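Local coordinates for protein endo-b-1,4-glucanase (Nasutitermes takasagoensis, PDB 1KS8) that probably cleaves internal beta-1,4-glucosidic linkages in cellulose and related beta-glucans, as a family 9 glycoside hydrolase, at residues L13-A18 with H385-A390; A122-W127 with H359-S364; E154-L159 with V216-W221. All blocks are in the same frame, centred on the assembly; numbering follows the deposited sequence.

Contact 1. Residues L13-A18 with H385-A390; sequences LLFYEA and HVLSGA
F15 carries most of this contact, its ring lying against the turn that runs from L387 to A390. With CG anti to the backbone N (chi1 168°), the phenyl leaves the helix toward the loop. A390 covers one face of the ring: its CA lies over that face, and its CB comes 3.5 Å from F15 CD1. L387 arrives at the ring's edge instead and divides its two methyls, CD2 going to F15 CE1 and CD1 reaching A18 CB at 3.7 Å. One helical residue back, L14 CD1 brushes S388 CB at 4.1 Å.

The backbone packs here too. The turn is type II, and the carbonyl C of G389 lies 3.9 Å from F15 CB; at phi 90° a side chain would jam against the preceding carbonyl O.

The polar link is indirect: one water donates to S388 O at 2.9 Å and, more weakly, to L14 O at 3.0 Å, while F15 N lies near S388 O at a poor angle for bonding.

Helix 5-18 is thus covered here by a loop, while L13 and Y16 pack on helices 89-106 and 62-78. Helix 415-430 closes the corner through N418, which touches F15 and donates from ND2 to G389 O.

Contact 2. Residues A122-W127 with H359-S364; sequences ADHAFW and HHRSSS. With SO4 (sulfate ion), chain B.
H124 gives its carbonyl O to R361 NH2 at 3.1 Å, a bent bond (138° at the hydrogen) with the donor tilted from the carbonyl plane. The H124 imidazole, bonded through NE2 to D57, lays one face beneath the sulfate, whose O3 lies off-centre toward the ring's rim, 3.3 Å from CE1.

Two residues on, F126 O takes R361 NE in a short bond of 2.6 Å that is nearly straight (162°) and lies in both the carbonyl and the guanidinium planes. These two carbonyls fix the rotation of the guanidinium, and two of its other N-H groups turn to the sulfate: NH2 reaches O2, and NH1 reaches O4 at 2.8 Å; NH1 also bonds to G56 O. H359 NE2 meets O1 from another side. This anion, probably from the crystallisation liquor, sits in the active-site region of the (alpha/alpha)6 family 9 fold, where the side chain of H359 is about 4 Å from that of E412, a predicted active-site residue.

W127 then closes over the arginine. R361 CG stands above the centre of its six-membered ring, 3.3 Å from the centroid, in a CH-pi contact; further out, the guanidinium has CE3 over its face, the two planes 34° apart. The indole turns an edge to the face of H359 in a T-shaped pair, with W127 CZ3 and H359 CE1 closest. At its other end NE1 donates to S364 OG (3.0 Å), slightly out of the ring plane, and that hydroxyl in turn donates to R361 O at 2.7 Å.

Contact 3. Residues E154-L159 with V216-W221; sequences ETAAAL and VWAAAW
Helices 149-165 and 212-226 run nearly parallel where segments 154-159 and 216-221 meet, their axes 8.0 Å apart and 21° from alignment, and the CA atoms of A157 and A218 come within 4.5 Å. Alanine makes this closeness possible. A157 CB points toward the facing helix and sits between two indoles one helical turn apart, 3.6 Å from W217 CD1 and 3.8 Å from W221 CD1, and it also lies near A218 CA. Beside it the methyls of A156 and A218 lie side by side.

The polar link is made by E154, whose CB starts away from the partner helix. Its CG is anti to the backbone N, and the bend at chi2 (60°) brings the carboxylate round to the indole edge of W217. W217 NE1 donates to OE2 at 2.9 Å, approaching on the syn side, somewhat out of the carboxylate plane but close to the plane of its own ring. OE2 has a second partner in T70 OG1, and OE1 makes a salt bridge to K256, whose amino group also forms a cation-pi contact with W217. W221 NE1 stands over one face of the W217 ring, and W74 of helix 62-78 meets both indoles edge-to-face.

E154 OE1 also lies close to E214 OE1; the charge of K256 may ease the approach of the two acids. E214, with D210, D213 and D254, binds calcium in another structure of this protein, so the contact borders that site. Parallel helices packed side by side, with helix 171-190 among the residues between them, are characteristic of the (alpha/alpha)6 barrel of family 9 endoglucanases.

Overall arrangement
All three contacts are largely buried, but they differ in place and chemistry. Contact 3 joins two helices of the barrel on the opposite side of the chain's centre from the other two, by alanine and tryptophan packing with a single glutamate-indole bond. Contacts 1 and 2 adjoin: H385 N lies 2.8 Å from S363 O, probably hydrogen-bonded, and L387 packs on H360, so the loop that covers helix 5-18 also backs the arginine-bearing segment 359-364. Contact 1 is apolar with one bridging water. Contact 2, whose centre is about 20 Å from that of the chain, is the polar one, built round a guanidinium and an anion near the predicted catalytic residues.

Contact 1. Residues L13-A18 with H385-A390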
loop_
_atom_site.group_PDB
_atom_site.type_symbol
_atom_site.label_atom_id
_atom_site.label_comp_id
_atom_site.label_asym_id
_atom_site.label_seq_id
_atom_site.Cartn_x
_atom_site.Cartn_y
_atom_site.Cartn_z
ATOM N N LEU A 13 -2.226 -2.703 11.637
ATOM C CA LEU A 13 -3.026 -3.831 11.186
ATOM C C LEU A 13 -4.502 -3.563 11.472
ATOM O O LEU A 13 -5.370 -4.018 10.728
ATOM C CB LEU A 13 -2.550 -5.121 11.862
ATOM C CG LEU A 13 -1.254 -5.656 11.238
ATOM C CD1 LEU A 13 -0.604 -6.670 12.162
ATOM C CD2 LEU A 13 -1.565 -6.270 9.872
ATOM N N LEU A 14 -4.796 -2.818 12.537
ATOM C CA LEU A 14 -6.186 -2.484 12.842
ATOM C C LEU A 14 -6.705 -1.522 11.779
ATOM O O LEU A 14 -7.885 -1.544 11.436
ATOM C CB LEU A 14 -6.311 -1.844 14.229
ATOM C CG LEU A 14 -6.049 -2.759 15.431
ATOM C CD1 LEU A 14 -6.183 -1.950 16.710
ATOM C CD2 LEU A 14 -7.031 -3.921 15.439
ATOM N N PHE A 15 -5.827 -0.669 11.259
ATOM C CA PHE A 15 -6.253 0.246 10.209
ATOM C C PHE A 15 -6.666 -0.578 8.992
ATOM O O PHE A 15 -7.704 -0.323 8.388
ATOM C CB PHE A 15 -5.132 1.219 9.819
ATOM C CG PHE A 15 -5.416 1.982 8.546
ATOM C CD1 PHE A 15 -6.516 2.831 8.451
ATOM C CD2 PHE A 15 -4.598 1.823 7.431
ATOM C CE1 PHE A 15 -6.795 3.510 7.258
ATOM C CE2 PHE A 15 -4.872 2.497 6.236
ATOM C CZ PHE A 15 -5.970 3.340 6.150
ATOM N N TYR A 16 -5.862 -1.573 8.624
ATOM C CA TYR A 16 -6.234 -2.381 7.473
ATOM C C TYR A 16 -7.542 -3.134 7.719
ATOM O O TYR A 16 -8.341 -3.297 6.802
ATOM C CB TYR A 16 -5.081 -3.313 7.071
ATOM C CG TYR A 16 -4.004 -2.566 6.302
ATOM C CD1 TYR A 16 -4.272 -2.029 5.041
ATOM C CD2 TYR A 16 -2.747 -2.335 6.860
ATOM C CE1 TYR A 16 -3.318 -1.275 4.360
ATOM C CE2 TYR A 16 -1.784 -1.583 6.186
ATOM C CZ TYR A 16 -2.077 -1.056 4.939
ATOM O OH TYR A 16 -1.134 -0.305 4.274
ATOM N N GLU A 17 -7.788 -3.571 8.954
ATOM C CA GLU A 17 -9.052 -4.249 9.232
ATOM C C GLU A 17 -10.194 -3.259 8.994
ATOM O O GLU A 17 -11.267 -3.640 8.530
ATOM C CB GLU A 17 -9.130 -4.757 10.680
ATOM C CG GLU A 17 -8.239 -5.946 11.004
ATOM C CD GLU A 17 -8.773 -6.777 12.159
ATOM O OE1 GLU A 17 -8.014 -7.617 12.693
ATOM O OE2 GLU A 17 -9.956 -6.602 12.523
ATOM N N ALA A 18 -9.956 -1.988 9.313
ATOM C CA ALA A 18 -10.965 -0.946 9.137
ATOM C C ALA A 18 -11.237 -0.637 7.666
ATOM O O ALA A 18 -12.260 -0.033 7.336
ATOM C CB ALA A 18 -10.531 0.333 9.861
ATOM N N HIS A 385 -15.654 7.053 15.641
ATOM C CA HIS A 385 -14.768 5.925 15.906
ATOM C C HIS A 385 -13.319 6.349 15.725
ATOM O O HIS A 385 -12.989 7.074 14.786
ATOM C CB HIS A 385 -15.028 4.774 14.931
ATOM C CG HIS A 385 -16.446 4.299 14.898
ATOM N ND1 HIS A 385 -17.037 3.639 15.954
ATOM C CD2 HIS A 385 -17.382 4.366 13.923
ATOM C CE1 HIS A 385 -18.277 3.318 15.628
ATOM N NE2 HIS A 385 -18.512 3.748 14.401
ATOM N N VAL A 386 -12.454 5.896 16.624
ATOM C CA VAL A 386 -11.037 6.194 16.510
ATOM C C VAL A 386 -10.496 5.246 15.439
ATOM O O VAL A 386 -10.679 4.031 15.526
ATOM C CB VAL A 386 -10.305 5.952 17.849
ATOM C CG1 VAL A 386 -8.799 6.043 17.651
ATOM C CG2 VAL A 386 -10.761 6.982 18.871
ATOM N N LEU A 387 -9.842 5.808 14.428
ATOM C CA LEU A 387 -9.299 5.007 13.333
ATOM C C LEU A 387 -7.877 4.578 13.668
ATOM O O LEU A 387 -6.907 4.990 13.028
ATOM C CB LEU A 387 -9.329 5.820 12.038
ATOM C CG LEU A 387 -8.993 5.080 10.743
ATOM C CD1 LEU A 387 -9.961 3.919 10.529
ATOM C CD2 LEU A 387 -9.079 6.061 9.581
ATOM N N SER A 388 -7.771 3.727 14.679
ATOM C CA SER A 388 -6.481 3.257 15.157
ATOM C C SER A 388 -5.516 2.823 14.064
ATOM O O SER A 388 -5.864 2.013 13.201
ATOM C CB SER A 388 -6.688 2.099 16.137
ATOM O OG SER A 388 -7.577 2.477 17.178
ATOM N N GLY A 389 -4.307 3.382 14.113
ATOM C CA GLY A 389 -3.261 3.019 13.171
ATOM C C GLY A 389 -3.113 3.782 11.871
ATOM O O GLY A 389 -2.081 3.660 11.210
ATOM N N ALA A 390 -4.115 4.567 11.494
ATOM C CA ALA A 390 -4.055 5.305 10.234
ATOM C C ALA A 390 -3.060 6.459 10.209
ATOM O O ALA A 390 -3.109 7.352 11.060
ATOM C CB ALA A 390 -5.448 5.823 9.873
HETATM O O HOH W 1 -8.541 1.060 12.819
#

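Contact 2. Residues A122-W127 with H359-S364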
loop_
_atom_site.group_PDB
_atom_site.type_symbol
_atom_site.label_atom_id
_atom_site.label_comp_id
_atom_site.label_asym_id
_atom_site.label_seq_id
_atom_site.Cartn_x
_atom_site.Cartn_y
_atom_site.Cartn_z
ATOM N N ALA A 122 -19.861 8.506 -8.253
ATOM C CA ALA A 122 -21.007 7.957 -7.539
ATOM C C ALA A 122 -20.630 7.602 -6.108
ATOM O O ALA A 122 -21.405 7.822 -5.176
ATOM C CB ALA A 122 -21.533 6.724 -8.260
ATOM N N ASP A 123 -19.434 7.054 -5.936
ATOM C CA ASP A 123 -18.972 6.673 -4.610
ATOM C C ASP A 123 -18.714 7.893 -3.727
ATOM O O ASP A 123 -19.208 7.980 -2.603
ATOM C CB ASP A 123 -17.683 5.856 -4.713
ATOM C CG ASP A 123 -17.274 5.252 -3.389
ATOM O OD1 ASP A 123 -17.799 4.177 -3.046
ATOM O OD2 ASP A 123 -16.443 5.858 -2.686
ATOM N N HIS A 124 -17.948 8.846 -4.245
ATOM C CA HIS A 124 -17.597 10.030 -3.476
ATOM C C HIS A 124 -18.739 10.995 -3.175
ATOM O O HIS A 124 -18.630 11.821 -2.269
ATOM C CB HIS A 124 -16.436 10.746 -4.168
ATOM C CG HIS A 124 -15.197 9.909 -4.258
ATOM N ND1 HIS A 124 -14.070 10.308 -4.945
ATOM C CD2 HIS A 124 -14.911 8.688 -3.744
ATOM C CE1 HIS A 124 -13.143 9.370 -4.849
ATOM N NE2 HIS A 124 -13.629 8.377 -4.126
ATOM N N ALA A 125 -19.835 10.883 -3.918
ATOM C CA ALA A 125 -20.991 11.749 -3.700
ATOM C C ALA A 125 -21.756 11.316 -2.450
ATOM O O ALA A 125 -22.641 12.025 -1.970
ATOM C CB ALA A 125 -21.910 11.705 -4.912
ATOM N N PHE A 126 -21.402 10.145 -1.934
ATOM C CA PHE A 126 -22.027 9.573 -0.750
ATOM C C PHE A 126 -21.106 9.684 0.456
ATOM O O PHE A 126 -19.901 9.474 0.337
ATOM C CB PHE A 126 -22.330 8.092 -1.014
ATOM C CG PHE A 126 -22.724 7.307 0.212
ATOM C CD1 PHE A 126 -24.009 7.401 0.734
ATOM C CD2 PHE A 126 -21.815 6.449 0.825
ATOM C CE1 PHE A 126 -24.385 6.651 1.848
ATOM C CE2 PHE A 126 -22.180 5.695 1.940
ATOM C CZ PHE A 126 -23.466 5.796 2.451
ATOM N N TRP A 127 -21.670 10.042 1.607
ATOM C CA TRP A 127 -20.907 10.088 2.850
ATOM C C TRP A 127 -21.743 9.336 3.875
ATOM O O TRP A 127 -22.838 9.765 4.231
ATOM C CB TRP A 127 -20.647 11.517 3.345
ATOM C CG TRP A 127 -19.675 11.525 4.498
ATOM C CD1 TRP A 127 -19.941 11.206 5.801
ATOM C CD2 TRP A 127 -18.259 11.731 4.420
ATOM N NE1 TRP A 127 -18.777 11.193 6.537
ATOM C CE2 TRP A 127 -17.729 11.509 5.713
ATOM C CE3 TRP A 127 -17.385 12.074 3.380
ATOM C CZ2 TRP A 127 -16.361 11.618 5.992
ATOM C CZ3 TRP A 127 -16.025 12.182 3.655
ATOM C CH2 TRP A 127 -15.527 11.953 4.954
ATOM N N HIS A 359 -10.129 12.230 7.176
ATOM C CA HIS A 359 -11.066 12.329 6.055
ATOM C C HIS A 359 -11.433 10.884 5.734
ATOM O O HIS A 359 -10.931 10.290 4.778
ATOM C CB HIS A 359 -10.350 12.978 4.872
ATOM C CG HIS A 359 -11.248 13.308 3.725
ATOM N ND1 HIS A 359 -12.080 14.406 3.724
ATOM C CD2 HIS A 359 -11.445 12.683 2.541
ATOM C CE1 HIS A 359 -12.753 14.442 2.587
ATOM N NE2 HIS A 359 -12.386 13.408 1.853
ATOM N N HIS A 360 -12.349 10.338 6.522
ATOM C CA HIS A 360 -12.692 8.930 6.415
ATOM C C HIS A 360 -14.147 8.700 6.808
ATOM O O HIS A 360 -14.554 8.974 7.938
ATOM C CB HIS A 360 -11.723 8.203 7.348
ATOM C CG HIS A 360 -11.753 6.715 7.249
ATOM N ND1 HIS A 360 -12.547 5.933 8.061
ATOM C CD2 HIS A 360 -11.032 5.859 6.488
ATOM C CE1 HIS A 360 -12.308 4.659 7.807
ATOM N NE2 HIS A 360 -11.392 4.586 6.857
ATOM N N ARG A 361 -14.922 8.178 5.865
ATOM C CA ARG A 361 -16.342 7.948 6.079
ATOM C C ARG A 361 -16.755 6.965 7.165
ATOM O O ARG A 361 -17.465 7.338 8.098
ATOM C CB ARG A 361 -16.991 7.538 4.759
ATOM C CG ARG A 361 -17.009 8.653 3.730
ATOM C CD ARG A 361 -17.405 8.133 2.360
ATOM N NE ARG A 361 -17.489 9.200 1.363
ATOM C CZ ARG A 361 -16.443 9.825 0.829
ATOM N NH1 ARG A 361 -15.209 9.502 1.190
ATOM N NH2 ARG A 361 -16.637 10.771 -0.084
ATOM N N SER A 362 -16.317 5.715 7.064
ATOM C CA SER A 362 -16.756 4.730 8.043
ATOM C C SER A 362 -16.445 5.069 9.493
ATOM O O SER A 362 -17.280 4.841 10.369
ATOM C CB SER A 362 -16.228 3.330 7.691
ATOM O OG SER A 362 -14.827 3.233 7.829
ATOM N N SER A 363 -15.271 5.626 9.763
ATOM C CA SER A 363 -14.937 5.969 11.142
ATOM C C SER A 363 -15.694 7.196 11.651
ATOM O O SER A 363 -15.849 7.377 12.854
ATOM C CB SER A 363 -13.425 6.192 11.298
ATOM O OG SER A 363 -12.970 7.293 10.534
ATOM N N SER A 364 -16.171 8.040 10.742
ATOM C CA SER A 364 -16.898 9.241 11.150
ATOM C C SER A 364 -18.320 8.935 11.604
ATOM O O SER A 364 -18.936 9.711 12.335
ATOM C CB SER A 364 -16.969 10.236 9.991
ATOM O OG SER A 364 -17.947 9.839 9.036
HETATM S S SO4 B . -12.903 11.370 -1.133
HETATM O O1 SO4 B . -12.352 12.814 -0.664
HETATM O O2 SO4 B . -14.293 11.594 -1.469
HETATM O O3 SO4 B . -12.191 10.930 -2.143
HETATM O O4 SO4 B . -12.826 10.576 0.067
#

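Contact 3. Residues E154-L159 with V216-W221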
loop_
_atom_site.group_PDB
_atom_site.type_symbol
_atom_site.label_atom_id
_atom_site.label_comp_id
_atom_site.label_asym_id
_atom_site.label_seq_id
_atom_site.Cartn_x
_atom_site.Cartn_y
_atom_site.Cartn_z
ATOM N N GLU A 154 1.734 -4.911 -11.219
ATOM C CA GLU A 154 1.793 -4.741 -9.773
ATOM C C GLU A 154 1.038 -5.866 -9.085
ATOM O O GLU A 154 1.452 -6.345 -8.033
ATOM C CB GLU A 154 1.200 -3.394 -9.352
ATOM C CG GLU A 154 1.417 -3.066 -7.875
ATOM C CD GLU A 154 2.890 -3.002 -7.503
ATOM O OE1 GLU A 154 3.641 -2.280 -8.194
ATOM O OE2 GLU A 154 3.303 -3.665 -6.525
ATOM N N THR A 155 -0.070 -6.292 -9.683
ATOM C CA THR A 155 -0.851 -7.376 -9.104
ATOM C C THR A 155 -0.059 -8.681 -9.168
ATOM O O THR A 155 -0.084 -9.473 -8.227
ATOM C CB THR A 155 -2.207 -7.528 -9.821
ATOM O OG1 THR A 155 -2.909 -6.278 -9.762
ATOM C CG2 THR A 155 -3.056 -8.599 -9.141
ATOM N N ALA A 156 0.656 -8.898 -10.269
ATOM C CA ALA A 156 1.469 -10.103 -10.401
ATOM C C ALA A 156 2.554 -10.089 -9.319
ATOM O O ALA A 156 2.868 -11.121 -8.721
ATOM C CB ALA A 156 2.101 -10.159 -11.781
ATOM N N ALA A 157 3.121 -8.913 -9.066
ATOM C CA ALA A 157 4.156 -8.768 -8.048
ATOM C C ALA A 157 3.590 -9.087 -6.669
ATOM O O ALA A 157 4.214 -9.795 -5.880
ATOM C CB ALA A 157 4.714 -7.348 -8.065
ATOM N N ALA A 158 2.401 -8.563 -6.382
ATOM C CA ALA A 158 1.763 -8.800 -5.093
ATOM C C ALA A 158 1.501 -10.289 -4.896
ATOM O O ALA A 158 1.746 -10.837 -3.820
ATOM C CB ALA A 158 0.452 -8.019 -5.002
ATOM N N LEU A 159 1.005 -10.941 -5.943
ATOM C CA LEU A 159 0.707 -12.366 -5.874
ATOM C C LEU A 159 1.978 -13.193 -5.696
ATOM O O LEU A 159 2.004 -14.144 -4.911
ATOM C CB LEU A 159 -0.045 -12.797 -7.133
ATOM C CG LEU A 159 -1.454 -12.208 -7.255
ATOM C CD1 LEU A 159 -1.975 -12.422 -8.667
ATOM C CD2 LEU A 159 -2.376 -12.854 -6.236
ATOM N N VAL A 216 9.421 -4.656 -14.808
ATOM C CA VAL A 216 10.676 -5.066 -14.185
ATOM C C VAL A 216 10.408 -5.533 -12.753
ATOM O O VAL A 216 10.944 -6.545 -12.305
ATOM C CB VAL A 216 11.687 -3.895 -14.146
ATOM C CG1 VAL A 216 12.998 -4.363 -13.544
ATOM C CG2 VAL A 216 11.911 -3.348 -15.553
ATOM N N TRP A 217 9.572 -4.779 -12.048
ATOM C CA TRP A 217 9.192 -5.073 -10.667
ATOM C C TRP A 217 8.540 -6.456 -10.592
ATOM O O TRP A 217 8.920 -7.289 -9.766
ATOM C CB TRP A 217 8.228 -3.974 -10.198
ATOM C CG TRP A 217 7.638 -4.070 -8.808
ATOM C CD1 TRP A 217 6.305 -4.120 -8.500
ATOM C CD2 TRP A 217 8.330 -3.949 -7.553
ATOM N NE1 TRP A 217 6.124 -4.026 -7.143
ATOM C CE2 TRP A 217 7.347 -3.919 -6.535
ATOM C CE3 TRP A 217 9.681 -3.857 -7.190
ATOM C CZ2 TRP A 217 7.672 -3.798 -5.179
ATOM C CZ3 TRP A 217 10.005 -3.737 -5.836
ATOM C CH2 TRP A 217 9.003 -3.708 -4.850
ATOM N N ALA A 218 7.569 -6.701 -11.468
ATOM C CA ALA A 218 6.869 -7.982 -11.504
ATOM C C ALA A 218 7.817 -9.132 -11.846
ATOM O O ALA A 218 7.771 -10.195 -11.220
ATOM C CB ALA A 218 5.729 -7.926 -12.518
ATOM N N ALA A 219 8.673 -8.921 -12.840
ATOM C CA ALA A 219 9.619 -9.953 -13.248
ATOM C C ALA A 219 10.565 -10.296 -12.104
ATOM O O ALA A 219 10.862 -11.466 -11.863
ATOM C CB ALA A 219 10.414 -9.492 -14.467
ATOM N N ALA A 220 11.035 -9.275 -11.396
ATOM C CA ALA A 220 11.943 -9.495 -10.277
ATOM C C ALA A 220 11.268 -10.313 -9.181
ATOM O O ALA A 220 11.859 -11.248 -8.644
ATOM C CB ALA A 220 12.424 -8.160 -9.721
ATOM N N TRP A 221 10.028 -9.966 -8.845
ATOM C CA TRP A 221 9.306 -10.701 -7.815
ATOM C C TRP A 221 9.035 -12.141 -8.234
ATOM O O TRP A 221 9.116 -13.056 -7.415
ATOM C CB TRP A 221 7.996 -9.991 -7.461
ATOM C CG TRP A 221 8.193 -8.933 -6.418
ATOM C CD1 TRP A 221 8.185 -7.580 -6.599
ATOM C CD2 TRP A 221 8.488 -9.152 -5.035
ATOM N NE1 TRP A 221 8.460 -6.939 -5.410
ATOM C CE2 TRP A 221 8.651 -7.883 -4.435
ATOM C CE3 TRP A 221 8.635 -10.301 -4.243
ATOM C CZ2 TRP A 221 8.953 -7.730 -3.077
ATOM C CZ3 TRP A 221 8.935 -10.148 -2.894
ATOM C CH2 TRP A 221 9.091 -8.871 -2.326
#